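Local coordinates for protein 2-c-methyl-d-erythritol 4-phosphate cytidylyltransferase (Streptococcus pneumoniae, PDB 2VSH) that transfers the cytidylyl group of CTP to D-ribitol 5-phosphate, supplying the CDP-activated ribitol used for teichoic acid precursors, at residues I90-I93 against I94-I97; G184-S187 against D188-E192. All blocks are in the same frame, centred on the assembly; numbering follows the deposited sequence.

Contact 1: residues I90-I93 against I94-I97; sequences IKNI and IEAI
Lys91 and Glu95, one helical turn apart, meet through their charged ends: Lys91 NZ lies 3.5 Å from Glu95 OE2 in a salt bridge. The lysine CG is anti to the backbone N, but the chain then turns twice, at chi3 (78°) and chi4 (82°), which swings the ammonium group along the helix toward Asn92 and Glu95. There NZ also donates to Asn92 OD1 at 3.0 Å, nearly in line with the amide C=O, so that one ammonium group is shared between the Asn92 amide oxygen and the Glu95 carboxylate, the amide and carboxylate planes lying almost parallel. The other end of the same amide, ND2, is bonded to Lys81 O, which fixes which way round the amide sits. On the amphipathic helix 86-100, which packs against the central sheet of this GT-A-type fold, the isoleucines take the inner side. Ile93 CG2 approaches Ile97 CD1 at 4.0 Å. In Ile97 CG1 stands beside the backbone N (chi1 -71°), which brings it against the carbonyl oxygen of the preceding turn, Ile97 CG1 lying 3.3 Å from Ile93 O. Leu8 and Val51 of the sheet meet Ile93, while Phe179 of helix 176-184 meets Ile90.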
ATOM      1  N   ILE A  90      14.699  -6.630 -17.731  1.00 20.18           N
ATOM      2  CA  ILE A  90      15.802  -5.645 -17.656  1.00 19.01           C
ATOM      3  C   ILE A  90      17.049  -6.130 -18.414  1.00 20.16           C
ATOM      4  O   ILE A  90      17.606  -5.393 -19.229  1.00 19.47           O
ATOM      5  CB  ILE A  90      16.130  -5.230 -16.205  1.00 19.18           C
ATOM      6  CG1 ILE A  90      14.921  -4.495 -15.593  1.00 17.56           C
ATOM      7  CG2 ILE A  90      17.354  -4.313 -16.184  1.00 17.36           C
ATOM      8  CD1 ILE A  90      14.954  -4.327 -14.082  1.00 18.44           C
ATOM      9  N   LYS A  91      17.467  -7.366 -18.160  1.00 21.39           N
ATOM     10  CA  LYS A  91      18.594  -7.963 -18.878  1.00 22.92           C
ATOM     11  C   LYS A  91      18.347  -7.915 -20.393  1.00 22.71           C
ATOM     12  O   LYS A  91      19.222  -7.524 -21.152  1.00 23.19           O
ATOM     13  CB  LYS A  91      18.850  -9.393 -18.398  1.00 24.28           C
ATOM     14  CG  LYS A  91      19.792 -10.215 -19.311  1.00 25.79           C
ATOM     15  CD  LYS A  91      19.737 -11.692 -19.001  1.00 29.17           C
ATOM     16  CE  LYS A  91      18.471 -12.377 -19.588  1.00 33.99           C
ATOM     17  NZ  LYS A  91      18.547 -12.768 -21.039  1.00 34.54           N
ATOM     18  N   ASN A  92      17.140  -8.291 -20.814  1.00 22.98           N
ATOM     19  CA  ASN A  92      16.781  -8.294 -22.231  1.00 22.85           C
ATOM     20  C   ASN A  92      16.875  -6.902 -22.837  1.00 21.96           C
ATOM     21  O   ASN A  92      17.389  -6.736 -23.952  1.00 22.81           O
ATOM     22  CB  ASN A  92      15.375  -8.852 -22.416  1.00 23.23           C
ATOM     23  CG  ASN A  92      15.340 -10.345 -22.375  1.00 24.87           C
ATOM     24  OD1 ASN A  92      16.330 -10.993 -22.063  1.00 24.69           O
ATOM     25  ND2 ASN A  92      14.198 -10.909 -22.696  1.00 25.61           N
ATOM     26  N   ILE A  93      16.399  -5.914 -22.083  1.00 20.77           N
ATOM     27  CA  ILE A  93      16.502  -4.494 -22.447  1.00 20.39           C
ATOM     28  C   ILE A  93      17.966  -4.071 -22.619  1.00 20.97           C
ATOM     29  O   ILE A  93      18.324  -3.434 -23.625  1.00 20.89           O
ATOM     30  CB  ILE A  93      15.719  -3.594 -21.427  1.00 19.85           C
ATOM     31  CG1 ILE A  93      14.211  -3.730 -21.685  1.00 18.89           C
ATOM     32  CG2 ILE A  93      16.133  -2.110 -21.525  1.00 20.18           C
ATOM     33  CD1 ILE A  93      13.296  -3.223 -20.550  1.00 18.10           C
ATOM     34  N   ILE A  94      18.808  -4.457 -21.655  1.00 21.26           N
ATOM     35  CA  ILE A  94      20.218  -4.086 -21.682  0.50 21.39           C
ATOM     36  C   ILE A  94      20.897  -4.725 -22.901  1.00 23.02           C
ATOM     37  O   ILE A  94      21.725  -4.086 -23.562  1.00 23.27           O
ATOM     38  CB  ILE A  94      20.915  -4.448 -20.356  0.50 21.99           C
ATOM     39  CG1 ILE A  94      20.399  -3.541 -19.225  0.50 19.77           C
ATOM     40  CG2 ILE A  94      22.440  -4.357 -20.488  0.50 22.83           C
ATOM     41  CD1 ILE A  94      20.817  -3.972 -17.829  0.50 19.61           C
ATOM     42  N   GLU A  95      20.518  -5.964 -23.212  1.00 23.94           N
ATOM     43  CA  GLU A  95      21.039  -6.659 -24.393  1.00 25.80           C
ATOM     44  C   GLU A  95      20.683  -5.924 -25.689  1.00 25.56           C
ATOM     45  O   GLU A  95      21.533  -5.777 -26.572  1.00 27.18           O
ATOM     46  CB  GLU A  95      20.582  -8.127 -24.425  1.00 26.39           C
ATOM     47  CG  GLU A  95      21.298  -8.988 -23.385  1.00 28.06           C
ATOM     48  CD  GLU A  95      20.799 -10.420 -23.323  1.00 29.84           C
ATOM     49  OE1 GLU A  95      21.578 -11.272 -22.884  1.00 32.66           O
ATOM     50  OE2 GLU A  95      19.637 -10.703 -23.707  1.00 34.34           O
ATOM     51  N   ALA A  96      19.434  -5.471 -25.795  1.00 24.29           N
ATOM     52  CA  ALA A  96      18.964  -4.688 -26.948  1.00 24.12           C
ATOM     53  C   ALA A  96      19.725  -3.361 -27.073  1.00 23.50           C
ATOM     54  O   ALA A  96      20.107  -2.949 -28.167  1.00 24.49           O
ATOM     55  CB  ALA A  96      17.466  -4.433 -26.837  1.00 22.52           C
ATOM     56  N   ILE A  97      19.941  -2.706 -25.937  1.00 22.02           N
ATOM     57  CA  ILE A  97      20.781  -1.513 -25.870  1.00 20.63           C
ATOM     58  C   ILE A  97      22.199  -1.788 -26.385  1.00 21.77           C
ATOM     59  O   ILE A  97      22.736  -1.022 -27.203  1.00 21.31           O
ATOM     60  CB  ILE A  97      20.862  -0.976 -24.423  1.00 20.20           C
ATOM     61  CG1 ILE A  97      19.526  -0.368 -23.994  1.00 17.76           C
ATOM     62  CG2 ILE A  97      21.997   0.053 -24.290  1.00 20.16           C
ATOM     63  CD1 ILE A  97      19.437  -0.031 -22.505  1.00 17.44           C
TER

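Contact 2: residues G184-S187 against D188-E192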
ATOM      1  N   GLY A 184      24.125 -11.420 -12.997  1.00 26.47           N
ATOM      2  CA  GLY A 184      24.801 -12.592 -13.527  1.00 26.83           C
ATOM      3  C   GLY A 184      25.411 -13.470 -12.459  1.00 27.54           C
ATOM      4  O   GLY A 184      25.653 -14.642 -12.700  1.00 27.71           O
ATOM      5  N   SER A 185      25.657 -12.897 -11.279  1.00 28.21           N
ATOM      6  CA  SER A 185      26.307 -13.612 -10.178  1.00 29.42           C
ATOM      7  C   SER A 185      25.313 -14.394  -9.315  1.00 29.17           C
ATOM      8  O   SER A 185      25.707 -15.007  -8.320  1.00 30.52           O
ATOM      9  CB  SER A 185      27.091 -12.631  -9.299  1.00 30.20           C
ATOM     10  OG  SER A 185      26.202 -11.927  -8.442  1.00 30.05           O
ATOM     11  N   LEU A 186      24.037 -14.386  -9.696  1.00 27.55           N
ATOM     12  CA  LEU A 186      22.986 -14.989  -8.878  1.00 26.94           C
ATOM     13  C   LEU A 186      22.589 -16.361  -9.387  1.00 27.13           C
ATOM     14  O   LEU A 186      22.527 -16.584 -10.582  1.00 26.52           O
ATOM     15  CB  LEU A 186      21.744 -14.079  -8.826  1.00 26.18           C
ATOM     16  CG  LEU A 186      21.900 -12.664  -8.238  1.00 25.73           C
ATOM     17  CD1 LEU A 186      20.621 -11.858  -8.397  1.00 24.63           C
ATOM     18  CD2 LEU A 186      22.360 -12.697  -6.774  1.00 27.97           C
ATOM     19  N   SER A 187      22.308 -17.278  -8.469  1.00 27.39           N
ATOM     20  CA  SER A 187      21.717 -18.547  -8.836  1.00 27.43           C
ATOM     21  C   SER A 187      20.249 -18.344  -9.217  1.00 26.13           C
ATOM     22  O   SER A 187      19.629 -17.332  -8.858  1.00 25.22           O
ATOM     23  CB  SER A 187      21.810 -19.515  -7.663  1.00 28.99           C
ATOM     24  OG  SER A 187      20.922 -19.110  -6.618  1.00 29.79           O
ATOM     25  N   ASP A 188      19.686 -19.321  -9.925  1.00 25.87           N
ATOM     26  CA  ASP A 188      18.267 -19.297 -10.248  1.00 24.23           C
ATOM     27  C   ASP A 188      17.434 -19.095  -8.982  1.00 23.55           C
ATOM     28  O   ASP A 188      16.492 -18.320  -8.978  1.00 22.09           O
ATOM     29  CB  ASP A 188      17.877 -20.579 -10.962  1.00 25.52           C
ATOM     30  CG  ASP A 188      18.544 -20.705 -12.328  1.00 26.57           C
ATOM     31  OD1 ASP A 188      18.395 -21.778 -12.956  1.00 29.32           O
ATOM     32  OD2 ASP A 188      19.227 -19.739 -12.745  1.00 26.20           O
ATOM     33  N   GLU A 189      17.812 -19.780  -7.905  1.00 23.36           N
ATOM     34  CA  GLU A 189      17.093 -19.651  -6.640  1.00 22.92           C
ATOM     35  C   GLU A 189      17.188 -18.245  -6.059  1.00 22.02           C
ATOM     36  O   GLU A 189      16.220 -17.757  -5.490  1.00 21.35           O
ATOM     37  CB  GLU A 189      17.578 -20.681  -5.613  1.00 23.51           C
ATOM     38  CG  GLU A 189      17.092 -22.073  -5.886  1.00 24.82           C
ATOM     39  CD  GLU A 189      17.848 -22.765  -7.014  1.00 25.21           C
ATOM     40  OE1 GLU A 189      18.932 -22.287  -7.411  1.00 23.47           O
ATOM     41  OE2 GLU A 189      17.360 -23.797  -7.502  1.00 26.92           O
ATOM     42  N   GLU A 190      18.355 -17.614  -6.173  1.00 22.62           N
ATOM     43  CA  GLU A 190      18.525 -16.248  -5.690  1.00 22.73           C
ATOM     44  C   GLU A 190      17.725 -15.270  -6.535  1.00 21.96           C
ATOM     45  O   GLU A 190      17.087 -14.372  -5.992  1.00 21.24           O
ATOM     46  CB  GLU A 190      20.005 -15.838  -5.618  1.00 23.25           C
ATOM     47  CG  GLU A 190      20.755 -16.488  -4.478  1.00 24.50           C
ATOM     48  CD  GLU A 190      22.263 -16.260  -4.545  1.00 25.97           C
ATOM     49  OE1 GLU A 190      22.838 -16.188  -5.647  1.00 22.96           O
ATOM     50  OE2 GLU A 190      22.882 -16.181  -3.474  1.00 28.41           O
ATOM     51  N   LYS A 191      17.727 -15.466  -7.855  1.00 22.43           N
ATOM     52  CA  LYS A 191      16.898 -14.649  -8.752  1.00 22.66           C
ATOM     53  C   LYS A 191      15.398 -14.731  -8.437  1.00 23.06           C
ATOM     54  O   LYS A 191      14.693 -13.721  -8.526  1.00 22.84           O
ATOM     55  CB  LYS A 191      17.156 -14.991 -10.218  1.00 22.57           C
ATOM     56  CG  LYS A 191      18.548 -14.622 -10.678  1.00 23.80           C
ATOM     57  CD  LYS A 191      18.882 -15.264 -11.981  1.00 25.31           C
ATOM     58  CE  LYS A 191      20.181 -14.700 -12.494  1.00 25.89           C
ATOM     59  NZ  LYS A 191      20.377 -15.189 -13.871  1.00 27.72           N
ATOM     60  N   GLU A 192      14.914 -15.916  -8.058  1.00 24.54           N
ATOM     61  CA  GLU A 192      13.514 -16.092  -7.626  1.00 24.73           C
ATOM     62  C   GLU A 192      13.122 -15.255  -6.413  1.00 25.00           C
ATOM     63  O   GLU A 192      11.953 -14.894  -6.249  1.00 24.73           O
ATOM     64  CB  GLU A 192      13.242 -17.554  -7.278  1.00 25.89           C
ATOM     65  CG  GLU A 192      13.017 -18.428  -8.482  1.00 27.78           C
ATOM     66  CD  GLU A 192      13.005 -19.899  -8.152  1.00 30.15           C
ATOM     67  OE1 GLU A 192      13.251 -20.278  -6.975  1.00 31.19           O
ATOM     68  OE2 GLU A 192      12.728 -20.679  -9.091  1.00 31.96           O
TER
HETATM   69  O   HOH W   1      21.389 -18.078 -12.378  1.00 18.15           O
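The backbone passes from an extended conformation at Leu186 and Ser187 straight into the first turn of helix 188-193, where Lys191 N bonds to Ser187 O at 2.8 Å. Ser187 occupies the N-cap. Its OG sits between its own N and carbonyl carbon (chi1 70°), from where it accepts a bond from Glu190 N at 3.0 Å. The glutamate answers: its CG lies beside its own N and the chain beyond is extended, carrying OE1 back to Ser187 N at 3.1 Å, in a nearly straight bond (165°) received on the anti side of the carboxylate, somewhat out of its plane. These reciprocal bonds make a capping box, which satisfies the backbone N-H groups of both residues as the chain leaves helix 176-184 and starts the next. Leu186 CD2 lies across the glutamate, near OE1, while Leu186 CB rests on Lys191 CG at 3.7 Å. The extended lysine passes alongside the Leu186 carbonyl and reaches Tyr183 in a cation-pi contact. A water joins the turn on this side, donating to Leu186 O at 2.6 Å and to Asp188 OD2 at 2.8 Å, with a weak, longer bond from Lys191 NZ.

Both contacts are local, between residues about a turn apart, yet they sit at different places in a helix. Contact 1 lies mid-helix and is partly buried: its backbone bonds simply continue the helix, and its isoleucines join the sheet and helix 176-184, with polar groups kept to the outer side. Contact 2 is a surface contact at a helix start, where the Ser187 side chain takes a backbone N-H that a preceding turn would otherwise accept, and a water bridges the rim of the turn. The centres of contact 1 and contact 2 are about 17 Å apart and their nearest atoms about 6 Å, without touching. Helix 176-184 relates them, packing against isoleucines of contact 1 and running into the loop of contact 2.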